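Local coordinates for protein BlEst2 (Bacillus licheniformis, PDB 6WPX) that probably hydrolyses ester bonds as a bacterial lipase or esterase of the alpha/beta-hydrolase fold, with autoinhibition by its C-terminal domain, at residues His54-Ser59 / Asp174-Leu179; Asp124-Leu129 / Lys185-Gln190; Ala154-Ser159 / Ala378-Val383; Trp164-Asp167 / Gln171-Asp174. All coordinates share one frame; numbering follows the deposited sequence.

Contact 1 (His54-Ser59 / Asp174-Leu179); sequences HGLNGS and DAVYSL
Leu-56 sends both of its methyl groups against helix 174-178 and Leu-179 just after it in the chain, and this apolar touching makes up the whole contact. Its CD1 rests on CB of Ala-175 at 3.6 Å and lies 3.9 Å from CG2 of Val-176, while CD2 meets CD1 of Leu-179 at 3.8 Å. A branched leucine suits the spot because its fork serves residues on successive turns. With CG anti to the backbone N (chi1 174°) the fork is carried out from the loop, and the small Ala-175 lets it come close.

Hydrogen bonds stay within each segment and set the shapes that meet. Residues Gly-55 to Gly-58 form a type II beta turn that puts Leu-56 at its corner; Asn-57, in the left-handed region, takes the next position. Gly-55 O is gripped twice, by Gly-58 N and by His-54 ND1, the latter at 2.8 Å on a carbonyl lone pair and in the ring plane. On the helix, Ser-178 OG bonds back to Ala-175 O.

The His-Gly loop after strand 50-53 borders the oxyanion hole in many related lipases. Here it packs against helix 174-178, whose Val-176 also touches Tyr-158, beyond helix 152-157.

Contact 2 (Asp124-Leu129 / Lys185-Gln190); sequences DSQSAL and KSFRDQ
Gln-126 and Arg-188 bridge two helices of the alpha/beta-hydrolase fold: helix 121-131, which follows central strand 113-118, and helix 181-191. The two run in roughly the same direction with axes 12.0 Å apart, a spacing wide enough to need long side chains across it.

The polar link is a single direct hydrogen bond. Arg-188 NH1 donates to Gln-126 OE1 at 2.7 Å with an angle of 142° at the hydrogen, using a carbonyl lone pair; the oxygen sits somewhat out of the guanidinium plane, and the amide and guanidinium planes are turned 35° from each other. Arg-188 starts out pointing away from the partner helix, and bends at chi2 (-93°) and chi3 bring its head back across. The group has further holds: NH1 forms a salt bridge with Asp-192, and NH2 bonds to His-148 O. On the glutamine, NE2 goes to Tyr-243 OH, which helps to fix which end of the amide faces the arginine.

Beside this bridge, Phe-187 turns its ring edge to the polar Gln-126 OE1, 4.0 Å from CE2, and to the backbone N and CB of Ser-127. Its CZ lies 4.2 Å from that CB; serine is small here, and its OG is turned to Met-91 O.

A water closes the polar bridge, donating to Gln-126 OE1 at 2.7 Å and accepting from Arg-188 NH2 at 2.8 Å.

Contact 3 (Ala154-Ser159 / Ala378-Val383); sequences ADLAYS and AFLFIV
Leu-156 meets Leu-380 and Ile-382 tip to tip, a purely apolar touch of helix on strand. The trans chi1 of the helix leucine (175°) directs its fork at the strand: CD2 reaches CD1 of Ile-382 at 3.7 Å, while CG and both methyls gather round CD2 of Leu-380, with CG 4.0 Å and CD1 4.1 Å from it.

Leu-380 answers with nearly the same pair of torsions (chi1 -175°, chi2 56°). Ile-382 instead sets CG1 anti to its carbonyl carbon, with CD1 swung outward (chi2 158°), and this long arm lets a beta-branched residue, well suited to a strand, reach as far as the leucine does.

The two strand residues alternate with Phe-379 and Phe-381, which pack the other way onto strand 300-307, so strand 377-386 presents one face to another sheet and the other to the helix. This joins helix 152-157 of the alpha/beta-hydrolase part to a five-stranded antiparallel sheet of the C-terminal region. Phe-219 and Tyr-223 of helix 218-224 and Ile-292 of strand 290-297 complete the apolar setting. Ser-159, just past the helix, bonds back to Leu-156 O through both N and OG, the hydroxyl at 2.7 Å on a lone pair.

Contact 4 (Trp164-Asp167 / Gln171-Asp174); sequences WLAD and QKND
Ala-166 and Gln-171 form the close side of this turn, where the chain leaves helix 163-169 and turns beside Ala-166. Gln-171 N donates to Ala-166 O at 3.3 Å, a long bond that spans five residues instead of the helical four and lies in the carbonyl plane. The Gln-171 side chain then runs over the alanine: CG is 3.7 Å from Ala-166 CB, and OE1 comes within 3.3 Å of Ala-166 CA. Its chi1 of 73° sets CG between the backbone N and the carbonyl carbon, which folds the extended chain onto the helix. The small methyl of Ala-166 suits this close approach. The cost is polar, since Gln-171 OE1 is buried with no partner in the model.

Towards solvent the packing is looser. A water donates to Ala-166 O at 2.7 Å and accepts from Lys-172 N, doing for the second amide what the direct bond does for the first. The long, stretched Lys-172 passes Ala-166 CB at 4.2 Å with its CE. Its NZ lies 4.3 Å from OD1 of the exposed Asp-167, too far for a salt bridge though probably mildly attractive, and bonds to Tyr-416 OH.

Asn-173 then N-caps helix 174-178 through Val-176 N, while on helix 163-169 Trp-164 and Leu-165 lean on Ala-378 and Leu-380 of strand 377-386.

Overall arrangement
Contacts 2 and 3 have every touching residue buried; contact 1 is buried on its helix side with Leu-56 partly exposed, and contact 4 has a partly open rim with charged side chains. Contacts 1 and 3 rely on aliphatic groups alone; contact 2 rests on a polar network beside a ring, contact 4 on backbone bonding, a water and a glutamine laid over an alanine. Contacts 1 and 4 share Asp-174, and Tyr-158 links contacts 1, 3 and 4. Contact 2 stands apart, its centre about 26 Å from that of contact 3, on the opposite side of the chain's centre. Contact 3 joins helix 152-157 to strand 377-386; contact 4 closes the turn after helix 163-169, which lies against that strand.

Contact 1 (His54-Ser59 / Asp174-Leu179)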
# COMPACT_ATOMS: atom_id res chain seq x y z
N HIS A 54 -6.49 14.40 -4.85
CA HIS A 54 -6.98 13.14 -4.29
C HIS A 54 -6.04 11.95 -4.60
O HIS A 54 -5.10 12.06 -5.41
CB HIS A 54 -8.39 12.83 -4.82
CG HIS A 54 -8.39 12.54 -6.30
ND1 HIS A 54 -8.06 11.29 -6.80
CD2 HIS A 54 -8.64 13.37 -7.35
CE1 HIS A 54 -8.15 11.38 -8.12
NE2 HIS A 54 -8.49 12.63 -8.49
N GLY A 55 -6.38 10.80 -4.04
CA GLY A 55 -5.60 9.59 -4.21
C GLY A 55 -6.27 8.55 -5.07
O GLY A 55 -7.22 8.82 -5.81
N LEU A 56 -5.77 7.34 -4.91
CA LEU A 56 -6.22 6.16 -5.61
C LEU A 56 -7.73 5.95 -5.54
O LEU A 56 -8.29 5.96 -4.44
CB LEU A 56 -5.46 4.94 -5.06
CG LEU A 56 -5.91 3.57 -5.60
CD1 LEU A 56 -5.55 3.41 -7.05
CD2 LEU A 56 -5.30 2.44 -4.77
N ASN A 57 -8.36 5.77 -6.71
CA ASN A 57 -9.79 5.50 -6.89
C ASN A 57 -10.69 6.61 -6.29
O ASN A 57 -11.86 6.40 -5.97
CB ASN A 57 -10.15 4.08 -6.38
CG ASN A 57 -9.44 2.93 -7.10
OD1 ASN A 57 -9.17 2.96 -8.33
ND2 ASN A 57 -9.18 1.86 -6.36
N GLY A 58 -10.14 7.81 -6.19
CA GLY A 58 -10.88 8.92 -5.61
C GLY A 58 -11.16 10.01 -6.59
O GLY A 58 -10.88 9.87 -7.78
N SER A 59 -11.66 11.13 -6.06
CA SER A 59 -11.94 12.35 -6.80
C SER A 59 -11.83 13.50 -5.82
O SER A 59 -11.57 13.27 -4.64
CB SER A 59 -13.36 12.29 -7.37
OG SER A 59 -14.31 12.45 -6.33
N ASP A 174 -4.19 0.33 -14.07
CA ASP A 174 -2.92 1.01 -14.22
C ASP A 174 -2.48 1.72 -12.95
O ASP A 174 -1.28 1.75 -12.70
CB ASP A 174 -3.00 2.01 -15.36
CG ASP A 174 -3.02 1.42 -16.76
OD1 ASP A 174 -2.89 0.18 -16.88
OD2 ASP A 174 -3.08 2.20 -17.73
N ALA A 175 -3.43 2.29 -12.16
CA ALA A 175 -3.13 3.02 -10.92
C ALA A 175 -2.59 2.11 -9.85
O ALA A 175 -1.50 2.39 -9.36
CB ALA A 175 -4.33 3.80 -10.42
N VAL A 176 -3.29 1.00 -9.54
CA VAL A 176 -2.85 0.02 -8.53
C VAL A 176 -1.52 -0.63 -8.93
O VAL A 176 -0.63 -0.78 -8.10
CB VAL A 176 -3.95 -1.05 -8.20
CG1 VAL A 176 -3.50 -1.98 -7.07
CG2 VAL A 176 -5.28 -0.37 -7.82
N TYR A 177 -1.39 -0.98 -10.21
CA TYR A 177 -0.18 -1.55 -10.82
C TYR A 177 1.01 -0.64 -10.56
O TYR A 177 2.09 -1.14 -10.24
CB TYR A 177 -0.39 -1.65 -12.33
CG TYR A 177 0.73 -2.32 -13.08
CD1 TYR A 177 1.77 -1.58 -13.65
CD2 TYR A 177 0.71 -3.69 -13.32
CE1 TYR A 177 2.78 -2.20 -14.40
CE2 TYR A 177 1.71 -4.31 -14.06
CZ TYR A 177 2.72 -3.56 -14.62
OH TYR A 177 3.66 -4.24 -15.36
N SER A 178 0.83 0.70 -10.77
CA SER A 178 1.91 1.68 -10.61
C SER A 178 2.33 1.85 -9.15
O SER A 178 3.37 2.43 -8.89
CB SER A 178 1.54 3.03 -11.22
OG SER A 178 0.59 3.74 -10.44
N LEU A 179 1.52 1.33 -8.20
CA LEU A 179 1.79 1.40 -6.76
C LEU A 179 2.65 0.23 -6.23
O LEU A 179 3.07 0.28 -5.07
CB LEU A 179 0.49 1.53 -5.97
CG LEU A 179 -0.29 2.85 -6.19
CD1 LEU A 179 -1.61 2.80 -5.48
CD2 LEU A 179 0.51 4.04 -5.70

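Contact 2 (Asp124-Leu129 / Lys185-Gln190)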
# COMPACT_ATOMS: atom_id res chain seq x y z
N ASP A 124 1.41 11.40 -8.40
CA ASP A 124 0.93 12.10 -9.60
C ASP A 124 1.48 13.53 -9.58
O ASP A 124 1.83 14.09 -10.62
CB ASP A 124 -0.62 12.17 -9.61
CG ASP A 124 -1.35 10.85 -9.58
OD1 ASP A 124 -0.73 9.81 -9.93
OD2 ASP A 124 -2.57 10.86 -9.30
N SER A 125 1.53 14.12 -8.38
CA SER A 125 2.04 15.48 -8.18
C SER A 125 3.48 15.61 -8.60
O SER A 125 3.81 16.53 -9.35
CB SER A 125 1.85 15.92 -6.73
OG SER A 125 0.46 16.09 -6.52
N GLN A 126 4.33 14.67 -8.14
CA GLN A 126 5.76 14.68 -8.49
C GLN A 126 5.95 14.47 -9.94
O GLN A 126 6.80 15.12 -10.52
CB GLN A 126 6.54 13.61 -7.75
CG GLN A 126 7.13 14.07 -6.46
CD GLN A 126 8.36 13.26 -6.14
OE1 GLN A 126 8.35 12.03 -6.22
NE2 GLN A 126 9.43 13.92 -5.73
N SER A 127 5.18 13.55 -10.52
CA SER A 127 5.25 13.28 -11.95
C SER A 127 4.90 14.56 -12.72
O SER A 127 5.63 14.90 -13.65
CB SER A 127 4.28 12.16 -12.33
OG SER A 127 4.21 12.06 -13.74
N ALA A 128 3.81 15.26 -12.33
CA ALA A 128 3.41 16.52 -12.97
C ALA A 128 4.56 17.50 -12.94
O ALA A 128 4.95 18.02 -13.98
CB ALA A 128 2.20 17.13 -12.27
N LEU A 129 5.16 17.71 -11.77
CA LEU A 129 6.24 18.70 -11.63
C LEU A 129 7.55 18.33 -12.29
O LEU A 129 8.14 19.16 -12.96
CB LEU A 129 6.46 19.00 -10.15
CG LEU A 129 5.63 20.15 -9.59
CD1 LEU A 129 4.17 19.82 -9.54
CD2 LEU A 129 6.06 20.47 -8.22
N LYS A 185 10.09 1.64 -7.01
CA LYS A 185 11.55 1.72 -6.84
C LYS A 185 12.19 2.30 -8.11
O LYS A 185 13.06 3.17 -8.03
CB LYS A 185 12.16 0.35 -6.48
CG LYS A 185 13.68 0.35 -6.27
CD LYS A 185 14.09 0.80 -4.89
CE LYS A 185 15.59 0.86 -4.68
NZ LYS A 185 16.16 -0.47 -4.36
N SER A 186 11.71 1.84 -9.27
CA SER A 186 12.14 2.31 -10.58
C SER A 186 11.70 3.79 -10.76
O SER A 186 12.51 4.61 -11.17
CB SER A 186 11.53 1.43 -11.66
OG SER A 186 11.78 1.93 -12.96
N PHE A 187 10.43 4.15 -10.40
CA PHE A 187 9.96 5.54 -10.48
C PHE A 187 10.86 6.43 -9.62
O PHE A 187 11.28 7.47 -10.10
CB PHE A 187 8.48 5.68 -10.04
CG PHE A 187 7.97 7.11 -10.11
CD1 PHE A 187 7.55 7.66 -11.32
CD2 PHE A 187 7.96 7.92 -8.98
CE1 PHE A 187 7.12 8.99 -11.39
CE2 PHE A 187 7.54 9.25 -9.05
CZ PHE A 187 7.11 9.77 -10.25
N ARG A 188 11.21 5.99 -8.39
CA ARG A 188 12.13 6.71 -7.49
C ARG A 188 13.47 6.94 -8.19
O ARG A 188 13.98 8.06 -8.20
CB ARG A 188 12.35 5.93 -6.17
CG ARG A 188 11.13 5.90 -5.24
CD ARG A 188 11.12 7.02 -4.19
NE ARG A 188 11.15 8.33 -4.83
CZ ARG A 188 10.09 8.93 -5.36
NH1 ARG A 188 10.23 10.07 -6.01
NH2 ARG A 188 8.88 8.40 -5.24
N ASP A 189 14.02 5.89 -8.82
CA ASP A 189 15.29 5.96 -9.53
C ASP A 189 15.31 7.01 -10.67
O ASP A 189 16.31 7.71 -10.82
CB ASP A 189 15.69 4.58 -10.06
CG ASP A 189 17.04 4.57 -10.76
OD1 ASP A 189 18.07 4.55 -10.05
OD2 ASP A 189 17.06 4.67 -12.00
N GLN A 190 14.21 7.12 -11.43
CA GLN A 190 14.02 8.06 -12.56
C GLN A 190 13.64 9.47 -12.13
O GLN A 190 13.64 10.38 -12.96
CB GLN A 190 12.87 7.55 -13.45
CG GLN A 190 13.10 6.20 -14.16
CD GLN A 190 11.98 5.97 -15.14
OE1 GLN A 190 10.79 5.94 -14.78
NE2 GLN A 190 12.33 5.87 -16.42
O HOH W 1 6.60 10.01 -5.69

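Contact 3 (Ala154-Ser159 / Ala378-Val383)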
# COMPACT_ATOMS: atom_id res chain seq x y z
N ALA A 154 -0.39 -3.29 -2.62
CA ALA A 154 -0.47 -3.40 -4.07
C ALA A 154 0.36 -4.61 -4.50
O ALA A 154 -0.08 -5.34 -5.38
CB ALA A 154 0.03 -2.12 -4.75
N ASP A 155 1.54 -4.86 -3.85
CA ASP A 155 2.37 -6.04 -4.16
C ASP A 155 1.56 -7.29 -3.91
O ASP A 155 1.62 -8.22 -4.72
CB ASP A 155 3.62 -6.09 -3.29
CG ASP A 155 4.57 -4.96 -3.54
OD1 ASP A 155 4.37 -4.22 -4.52
OD2 ASP A 155 5.55 -4.84 -2.78
N LEU A 156 0.81 -7.30 -2.80
CA LEU A 156 -0.07 -8.40 -2.43
C LEU A 156 -1.15 -8.62 -3.48
O LEU A 156 -1.33 -9.76 -3.91
CB LEU A 156 -0.69 -8.19 -1.02
CG LEU A 156 -1.73 -9.22 -0.57
CD1 LEU A 156 -1.11 -10.62 -0.39
CD2 LEU A 156 -2.41 -8.77 0.74
N ALA A 157 -1.86 -7.54 -3.89
CA ALA A 157 -2.93 -7.59 -4.90
C ALA A 157 -2.48 -8.19 -6.24
O ALA A 157 -3.28 -8.80 -6.94
CB ALA A 157 -3.47 -6.19 -5.15
N TYR A 158 -1.22 -7.95 -6.62
CA TYR A 158 -0.65 -8.43 -7.88
C TYR A 158 0.05 -9.79 -7.75
O TYR A 158 0.61 -10.28 -8.73
CB TYR A 158 0.28 -7.36 -8.46
CG TYR A 158 -0.51 -6.33 -9.21
CD1 TYR A 158 -1.18 -5.31 -8.54
CD2 TYR A 158 -0.69 -6.43 -10.60
CE1 TYR A 158 -1.98 -4.40 -9.22
CE2 TYR A 158 -1.51 -5.53 -11.29
CZ TYR A 158 -2.14 -4.51 -10.59
OH TYR A 158 -2.92 -3.61 -11.26
N SER A 159 -0.01 -10.41 -6.58
CA SER A 159 0.67 -11.69 -6.35
C SER A 159 -0.17 -12.88 -6.76
O SER A 159 -1.37 -12.75 -6.99
CB SER A 159 1.14 -11.80 -4.90
OG SER A 159 0.04 -12.05 -4.03
N ALA A 378 -14.23 -15.63 -4.63
CA ALA A 378 -12.77 -15.66 -4.79
C ALA A 378 -12.25 -15.25 -3.40
O ALA A 378 -12.87 -14.41 -2.77
CB ALA A 378 -12.26 -14.76 -5.86
N PHE A 379 -11.19 -15.89 -2.94
CA PHE A 379 -10.69 -15.57 -1.62
C PHE A 379 -9.20 -15.35 -1.57
O PHE A 379 -8.45 -15.76 -2.46
CB PHE A 379 -11.10 -16.67 -0.60
CG PHE A 379 -10.30 -17.96 -0.72
CD1 PHE A 379 -9.10 -18.12 -0.03
CD2 PHE A 379 -10.75 -19.00 -1.52
CE1 PHE A 379 -8.37 -19.30 -0.14
CE2 PHE A 379 -10.02 -20.19 -1.61
CZ PHE A 379 -8.83 -20.32 -0.93
N LEU A 380 -8.76 -14.72 -0.49
CA LEU A 380 -7.37 -14.51 -0.16
C LEU A 380 -7.33 -14.72 1.34
O LEU A 380 -7.99 -14.01 2.08
CB LEU A 380 -6.89 -13.10 -0.56
CG LEU A 380 -5.40 -12.79 -0.38
CD1 LEU A 380 -4.51 -13.80 -1.13
CD2 LEU A 380 -5.09 -11.38 -0.84
N PHE A 381 -6.62 -15.75 1.76
CA PHE A 381 -6.48 -16.17 3.15
C PHE A 381 -5.12 -15.77 3.64
O PHE A 381 -4.12 -16.17 3.04
CB PHE A 381 -6.68 -17.71 3.27
CG PHE A 381 -6.34 -18.26 4.63
CD1 PHE A 381 -6.87 -17.69 5.79
CD2 PHE A 381 -5.48 -19.34 4.76
CE1 PHE A 381 -6.54 -18.18 7.05
CE2 PHE A 381 -5.16 -19.86 6.03
CZ PHE A 381 -5.70 -19.28 7.17
N ILE A 382 -5.07 -14.97 4.72
CA ILE A 382 -3.80 -14.47 5.23
C ILE A 382 -3.73 -14.63 6.72
O ILE A 382 -4.67 -14.27 7.45
CB ILE A 382 -3.55 -12.97 4.82
CG1 ILE A 382 -3.56 -12.79 3.29
CG2 ILE A 382 -2.26 -12.38 5.43
CD1 ILE A 382 -3.85 -11.37 2.86
N VAL A 383 -2.60 -15.12 7.18
CA VAL A 383 -2.29 -15.25 8.60
C VAL A 383 -1.04 -14.41 8.86
O VAL A 383 -0.06 -14.54 8.13
CB VAL A 383 -2.08 -16.72 9.06
CG1 VAL A 383 -1.78 -16.79 10.57
CG2 VAL A 383 -3.30 -17.57 8.74

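Contact 4 (Trp164-Asp167 / Gln171-Asp174)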
# COMPACT_ATOMS: atom_id res chain seq x y z
N TRP A 164 -7.27 -14.66 -8.03
CA TRP A 164 -8.71 -14.87 -8.10
C TRP A 164 -9.50 -13.71 -7.51
O TRP A 164 -10.42 -13.22 -8.15
CB TRP A 164 -9.08 -16.20 -7.45
CG TRP A 164 -8.40 -17.39 -8.08
CD1 TRP A 164 -8.86 -18.13 -9.13
CD2 TRP A 164 -7.13 -17.94 -7.71
NE1 TRP A 164 -7.97 -19.15 -9.40
CE2 TRP A 164 -6.90 -19.05 -8.56
CE3 TRP A 164 -6.16 -17.61 -6.75
CZ2 TRP A 164 -5.73 -19.82 -8.48
CZ3 TRP A 164 -5.01 -18.37 -6.67
CH2 TRP A 164 -4.80 -19.47 -7.52
N LEU A 165 -9.09 -13.22 -6.33
CA LEU A 165 -9.77 -12.09 -5.71
C LEU A 165 -9.57 -10.78 -6.46
O LEU A 165 -10.55 -10.05 -6.67
CB LEU A 165 -9.38 -11.93 -4.22
CG LEU A 165 -10.08 -10.82 -3.47
CD1 LEU A 165 -11.60 -11.07 -3.36
CD2 LEU A 165 -9.45 -10.61 -2.09
N ALA A 166 -8.32 -10.46 -6.83
CA ALA A 166 -8.00 -9.23 -7.54
C ALA A 166 -8.79 -9.09 -8.85
O ALA A 166 -9.25 -8.00 -9.17
CB ALA A 166 -6.52 -9.14 -7.82
N ASP A 167 -9.01 -10.21 -9.55
CA ASP A 167 -9.76 -10.22 -10.80
C ASP A 167 -11.23 -9.75 -10.63
O ASP A 167 -11.57 -8.68 -11.17
CB ASP A 167 -9.66 -11.59 -11.49
CG ASP A 167 -8.31 -11.86 -12.17
OD1 ASP A 167 -7.46 -10.94 -12.18
OD2 ASP A 167 -8.11 -12.99 -12.68
N GLN A 171 -9.62 -4.74 -9.14
CA GLN A 171 -8.58 -3.93 -8.51
C GLN A 171 -7.31 -3.87 -9.35
O GLN A 171 -6.37 -3.17 -8.97
CB GLN A 171 -8.30 -4.36 -7.05
CG GLN A 171 -7.55 -5.68 -6.89
CD GLN A 171 -7.48 -6.12 -5.46
OE1 GLN A 171 -8.18 -7.04 -5.04
NE2 GLN A 171 -6.62 -5.49 -4.67
N LYS A 172 -7.26 -4.60 -10.46
CA LYS A 172 -6.09 -4.49 -11.30
C LYS A 172 -6.39 -3.47 -12.36
O LYS A 172 -7.31 -3.63 -13.18
CB LYS A 172 -5.63 -5.83 -11.89
CG LYS A 172 -4.98 -6.75 -10.86
CD LYS A 172 -4.65 -8.11 -11.48
CE LYS A 172 -3.55 -8.80 -10.70
NZ LYS A 172 -3.40 -10.23 -11.08
N ASN A 173 -5.70 -2.35 -12.25
CA ASN A 173 -5.79 -1.26 -13.20
C ASN A 173 -4.42 -0.62 -13.17
O ASN A 173 -3.58 -1.00 -12.36
CB ASN A 173 -6.93 -0.29 -12.85
CG ASN A 173 -6.87 0.30 -11.46
OD1 ASN A 173 -5.84 0.76 -11.00
ND2 ASN A 173 -7.97 0.33 -10.75
N ASP A 174 -4.19 0.33 -14.07
CA ASP A 174 -2.92 1.01 -14.22
C ASP A 174 -2.48 1.72 -12.95
O ASP A 174 -1.28 1.75 -12.70
CB ASP A 174 -3.00 2.01 -15.36
CG ASP A 174 -3.02 1.42 -16.76
OD1 ASP A 174 -2.89 0.18 -16.88
OD2 ASP A 174 -3.08 2.20 -17.73
O HOH W 2 -8.72 -7.06 -11.64